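Local coordinates for rhizavidin (PDB 3EW1), which binds biotin with high affinity as a dimer of avidin-family beta barrels, at residues Q51-P56 with W72-E77; T83-Y88 with I98-N103. All coordinates share one frame; numbering follows the deposited sequence.

Followed from the N terminus, the chain first reaches 51-56, a loop that runs into the first residues of strand 54-62, and runs through strand 65-71 to the turn 72-77, where contact 1 closes. Contact 2 opens only afterwards, at 83-88 on strand 78-92, and closes at 98-103 on the next strand, making a hairpin. The two closures therefore lie in series, neither nested nor crossed. Contact 1 ties the start of strand 54-62 to the loop before strand 78-92 at one end of the barrel, whereas contact 2 zips neighbouring strands within its wall. Trp72 of contact 1 joins them: its NE1 lies 2.9 Å from Thr83 OG1 of contact 2, a probable hydrogen bond, and its ring packs on Trp85.

Contact 1 (Q51-P56 with W72-E77)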
# COMPACT_ATOMS: atom_id res chain seq x y z
N GLN B 51 -12.65 -13.38 7.51
CA GLN B 51 -11.93 -13.56 8.78
C GLN B 51 -11.13 -14.85 8.81
O GLN B 51 -11.46 -15.81 8.12
CB GLN B 51 -12.87 -13.51 10.01
CG GLN B 51 -13.65 -12.23 10.18
CD GLN B 51 -14.40 -12.17 11.51
OE1 GLN B 51 -13.85 -12.50 12.56
NE2 GLN B 51 -15.66 -11.75 11.47
N ASN B 52 -10.10 -14.90 9.66
CA ASN B 52 -9.40 -16.13 10.02
C ASN B 52 -8.66 -16.86 8.89
O ASN B 52 -8.46 -18.07 8.97
CB ASN B 52 -10.35 -17.15 10.67
CG ASN B 52 -11.23 -16.55 11.73
OD1 ASN B 52 -10.74 -15.93 12.68
ND2 ASN B 52 -12.55 -16.73 11.59
N SER B 53 -8.29 -16.15 7.83
CA SER B 53 -7.42 -16.72 6.79
C SER B 53 -6.44 -15.64 6.34
O SER B 53 -6.77 -14.45 6.44
CB SER B 53 -8.21 -17.33 5.60
OG SER B 53 -8.86 -16.34 4.84
N PRO B 54 -5.23 -16.03 5.91
CA PRO B 54 -4.23 -14.97 5.66
C PRO B 54 -4.40 -14.38 4.28
O PRO B 54 -4.60 -15.14 3.32
CB PRO B 54 -2.87 -15.70 5.76
CG PRO B 54 -3.21 -17.17 5.39
CD PRO B 54 -4.68 -17.39 5.69
N TYR B 55 -4.28 -13.05 4.23
CA TYR B 55 -4.35 -12.27 2.98
C TYR B 55 -3.01 -11.58 2.76
O TYR B 55 -2.45 -11.00 3.68
CB TYR B 55 -5.45 -11.23 3.10
CG TYR B 55 -6.79 -11.88 2.96
CD1 TYR B 55 -7.43 -12.41 4.08
CD2 TYR B 55 -7.41 -12.03 1.70
CE1 TYR B 55 -8.67 -13.06 3.98
CE2 TYR B 55 -8.66 -12.64 1.61
CZ TYR B 55 -9.28 -13.17 2.76
OH TYR B 55 -10.49 -13.82 2.76
N PRO B 56 -2.49 -11.62 1.52
CA PRO B 56 -1.21 -10.96 1.24
C PRO B 56 -1.29 -9.47 1.52
O PRO B 56 -2.31 -8.79 1.30
CB PRO B 56 -1.03 -11.19 -0.28
CG PRO B 56 -1.79 -12.50 -0.53
CD PRO B 56 -3.03 -12.32 0.34
N TRP B 72 -8.83 -8.13 -0.75
CA TRP B 72 -9.58 -9.11 0.04
C TRP B 72 -10.00 -10.41 -0.72
O TRP B 72 -11.11 -10.89 -0.57
CB TRP B 72 -10.76 -8.43 0.74
CG TRP B 72 -10.24 -7.45 1.81
CD1 TRP B 72 -10.25 -6.08 1.72
CD2 TRP B 72 -9.54 -7.77 3.03
NE1 TRP B 72 -9.65 -5.53 2.86
CE2 TRP B 72 -9.22 -6.56 3.67
CE3 TRP B 72 -9.21 -8.97 3.65
CZ2 TRP B 72 -8.56 -6.51 4.92
CZ3 TRP B 72 -8.55 -8.93 4.88
CH2 TRP B 72 -8.21 -7.71 5.49
N ASN B 73 -9.06 -10.97 -1.46
CA ASN B 73 -9.20 -12.29 -2.07
C ASN B 73 -7.90 -13.05 -1.94
O ASN B 73 -6.88 -12.61 -2.46
CB ASN B 73 -9.60 -12.20 -3.56
CG ASN B 73 -9.99 -13.57 -4.15
OD1 ASN B 73 -10.08 -14.58 -3.46
ND2 ASN B 73 -10.25 -13.59 -5.45
N ASN B 74 -7.94 -14.18 -1.25
CA ASN B 74 -6.80 -15.09 -1.12
C ASN B 74 -7.09 -16.51 -1.70
O ASN B 74 -6.27 -17.42 -1.52
CB ASN B 74 -6.38 -15.16 0.37
CG ASN B 74 -7.50 -15.67 1.25
OD1 ASN B 74 -8.60 -16.03 0.75
ND2 ASN B 74 -7.25 -15.73 2.55
N SER B 75 -8.23 -16.68 -2.38
CA SER B 75 -8.77 -17.98 -2.92
C SER B 75 -9.46 -18.86 -1.87
O SER B 75 -10.00 -19.91 -2.15
CB SER B 75 -7.75 -18.81 -3.74
OG SER B 75 -6.83 -19.49 -2.87
N THR B 76 -9.41 -18.44 -0.61
CA THR B 76 -10.20 -19.07 0.42
C THR B 76 -11.51 -18.29 0.57
O THR B 76 -12.60 -18.88 0.60
CB THR B 76 -9.43 -19.15 1.76
OG1 THR B 76 -8.36 -20.10 1.62
CG2 THR B 76 -10.36 -19.60 2.95
N GLU B 77 -11.42 -16.97 0.65
CA GLU B 77 -12.62 -16.16 0.70
C GLU B 77 -12.35 -14.86 -0.00
O GLU B 77 -11.31 -14.21 0.22
CB GLU B 77 -13.12 -15.96 2.13
CG GLU B 77 -14.47 -15.34 2.27
CD GLU B 77 -14.95 -15.26 3.72
OE1 GLU B 77 -14.32 -15.92 4.57
OE2 GLU B 77 -15.93 -14.51 3.98
O HOH W 1 -14.93 -15.28 7.29
O HOH W 2 -11.53 -16.57 5.54
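The phenol ring of Tyr55 lies between Asn74 and Trp72, one on each face. The Asn74 amide lies almost flat on the first face, the two planes 8° apart, with ND2 3.2 Å above the ring plane near its centre. Trp72 comes to the opposite face edge first, in an edge-to-face pair with planes at 62°; its CZ3 is 3.7 Å from Tyr55 CD1. A tyrosine suits this place because it offers two flat apolar faces and a polar tip: OH donates to Glu77 O at 2.7 Å, from above that carbonyl's plane.

Asparagine suits position 74 because a short amide can serve both segments at once. CG lies between the backbone N and the carbonyl carbon (chi1 60°), which lays the amide across the tyrosine. Both N-H groups are used, close to the amide plane: ND2 donates to Ser53 OG at 2.9 Å and to Pro54 O at 2.8 Å. At the other end OD1 accepts from the backbone N of Thr76 and of Glu77, forming an Asx turn and an Asx motif. Four bonds thus fix the amide's rotation while it ties its own turn to the facing loop.

Glu77 extends its chain toward the loop, but OE1 meets it through water: one bridges to Gln51 N, a second to Gln51 O and Ser53 OG. OE2 is bound directly by Cys50 N, whose residue forms a disulfide with Cys79.

Around this junction, Trp72 turns its indole to Ser81 and Tyr41, both biotin-binding residues, and so probably helps to back the biotin pocket. Its ring also touches Cys79 of strand 78-92, Tyr55 pairs through its backbone with Tyr41 of strand 36-42, and Pro56 meets Arg60 of the second subunit.

Contact 2 (T83-Y88 with I98-N103); sequences TGWTGY and IVTSWN
Gly84 with Asn103, Thr86 with Ser101 and Tyr88 with Val99 are the hydrogen-bonded pairs of the antiparallel strands 83-88 and 98-103, and six backbone bonds join them. Between them the chains draw close, with CA-H...O contacts such as Gly87 CA to Val99 O at 3.0 Å. Glycine suits position 87 because a CB would strike that oxygen.

Aromatic contacts carry one face. Trp102 CB sits over the five-membered ring of Trp85, 4.0 Å from its centroid, and the Trp102 indole turns an edge to that face in an offset pair with planes at 60°. Thr100 OG1 lies in the plane of the Trp85 ring, 3.4 Å from CD1, while bonding Asp119 O.

On the other face, Tyr88 CG lies between its backbone N and carbonyl carbon (chi1 54°), laying the ring over Val99, whose CB is 3.8 Å from CZ in a CH-pi contact. An alanine in place of this tyrosine would probably leave Val99 CB and CG1 without the ring that covers them.

Trp85 NE1 bonds OD2 of Asp119, a biotin-binding residue, which is consistent with Trp85 lining the biotin pocket. Strands 65-71 and 111-124 flank the hairpin, and Thr86, Ser101 and Asn103 pack on the second subunit.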
# COMPACT_ATOMS: atom_id res chain seq x y z
N THR B 83 -8.09 -2.58 1.13
CA THR B 83 -7.85 -1.62 2.19
C THR B 83 -6.42 -1.12 2.09
O THR B 83 -5.48 -1.88 1.78
CB THR B 83 -8.04 -2.31 3.52
OG1 THR B 83 -9.38 -2.77 3.67
CG2 THR B 83 -7.77 -1.37 4.66
N GLY B 84 -6.28 0.17 2.37
CA GLY B 84 -4.98 0.80 2.36
C GLY B 84 -4.81 1.43 3.72
O GLY B 84 -5.69 2.19 4.13
N TRP B 85 -3.69 1.18 4.38
CA TRP B 85 -3.36 1.84 5.64
C TRP B 85 -2.17 2.75 5.44
O TRP B 85 -1.21 2.42 4.71
CB TRP B 85 -2.97 0.83 6.71
CG TRP B 85 -3.99 -0.17 7.21
CD1 TRP B 85 -4.60 -0.15 8.45
CD2 TRP B 85 -4.39 -1.39 6.59
NE1 TRP B 85 -5.38 -1.27 8.61
CE2 TRP B 85 -5.30 -2.03 7.47
CE3 TRP B 85 -4.09 -1.98 5.35
CZ2 TRP B 85 -5.89 -3.25 7.17
CZ3 TRP B 85 -4.71 -3.19 5.06
CH2 TRP B 85 -5.59 -3.82 5.97
N THR B 86 -2.19 3.88 6.13
CA THR B 86 -1.06 4.81 6.10
C THR B 86 -0.85 5.29 7.54
O THR B 86 -1.84 5.56 8.20
CB THR B 86 -1.39 6.01 5.14
OG1 THR B 86 -1.97 5.51 3.92
CG2 THR B 86 -0.13 6.80 4.83
N GLY B 87 0.40 5.40 8.00
CA GLY B 87 0.65 5.89 9.36
C GLY B 87 2.12 5.83 9.68
O GLY B 87 2.98 5.99 8.80
N TYR B 88 2.41 5.65 10.96
CA TYR B 88 3.79 5.73 11.43
C TYR B 88 4.00 4.87 12.67
O TYR B 88 3.05 4.54 13.36
CB TYR B 88 4.12 7.19 11.77
CG TYR B 88 3.11 7.82 12.75
CD1 TYR B 88 1.95 8.46 12.29
CD2 TYR B 88 3.32 7.75 14.14
CE1 TYR B 88 1.02 9.01 13.21
CE2 TYR B 88 2.41 8.29 15.04
CZ TYR B 88 1.29 8.93 14.58
OH TYR B 88 0.42 9.47 15.49
N ILE B 98 2.09 0.84 15.66
CA ILE B 98 1.94 1.56 14.40
C ILE B 98 0.57 2.20 14.40
O ILE B 98 -0.43 1.50 14.54
CB ILE B 98 2.08 0.61 13.20
CG1 ILE B 98 3.43 -0.13 13.27
CG2 ILE B 98 1.96 1.36 11.86
CD1 ILE B 98 3.62 -1.28 12.23
N VAL B 99 0.52 3.52 14.29
CA VAL B 99 -0.72 4.28 14.31
C VAL B 99 -1.08 4.58 12.87
O VAL B 99 -0.27 5.16 12.11
CB VAL B 99 -0.56 5.61 15.10
CG1 VAL B 99 -1.85 6.44 15.02
CG2 VAL B 99 -0.21 5.34 16.57
N THR B 100 -2.29 4.17 12.47
CA THR B 100 -2.70 4.26 11.06
C THR B 100 -4.11 4.82 10.84
O THR B 100 -4.97 4.72 11.73
CB THR B 100 -2.69 2.87 10.36
OG1 THR B 100 -3.77 2.07 10.82
CG2 THR B 100 -1.38 2.13 10.47
N SER B 101 -4.33 5.39 9.66
CA SER B 101 -5.69 5.63 9.06
C SER B 101 -5.81 4.69 7.94
O SER B 101 -4.80 4.41 7.28
CB SER B 101 -5.79 7.04 8.50
OG SER B 101 -5.72 7.97 9.60
N TRP B 102 -7.03 4.21 7.69
CA TRP B 102 -7.29 3.31 6.56
C TRP B 102 -8.49 3.76 5.78
O TRP B 102 -9.40 4.45 6.28
CB TRP B 102 -7.43 1.85 7.00
CG TRP B 102 -8.45 1.53 8.10
CD1 TRP B 102 -8.20 1.31 9.44
CD2 TRP B 102 -9.87 1.36 7.92
NE1 TRP B 102 -9.39 1.03 10.09
CE2 TRP B 102 -10.42 1.06 9.19
CE3 TRP B 102 -10.73 1.46 6.83
CZ2 TRP B 102 -11.79 0.85 9.39
CZ3 TRP B 102 -12.11 1.25 7.02
CH2 TRP B 102 -12.62 0.95 8.29
N ASN B 103 -8.45 3.36 4.50
CA ASN B 103 -9.57 3.43 3.59
C ASN B 103 -9.90 2.01 3.13
O ASN B 103 -9.01 1.21 2.92
CB ASN B 103 -9.23 4.31 2.38
CG ASN B 103 -9.20 5.79 2.75
OD1 ASN B 103 -10.14 6.30 3.40
ND2 ASN B 103 -8.19 6.51 2.28
O HOH W 3 -4.58 4.93 3.86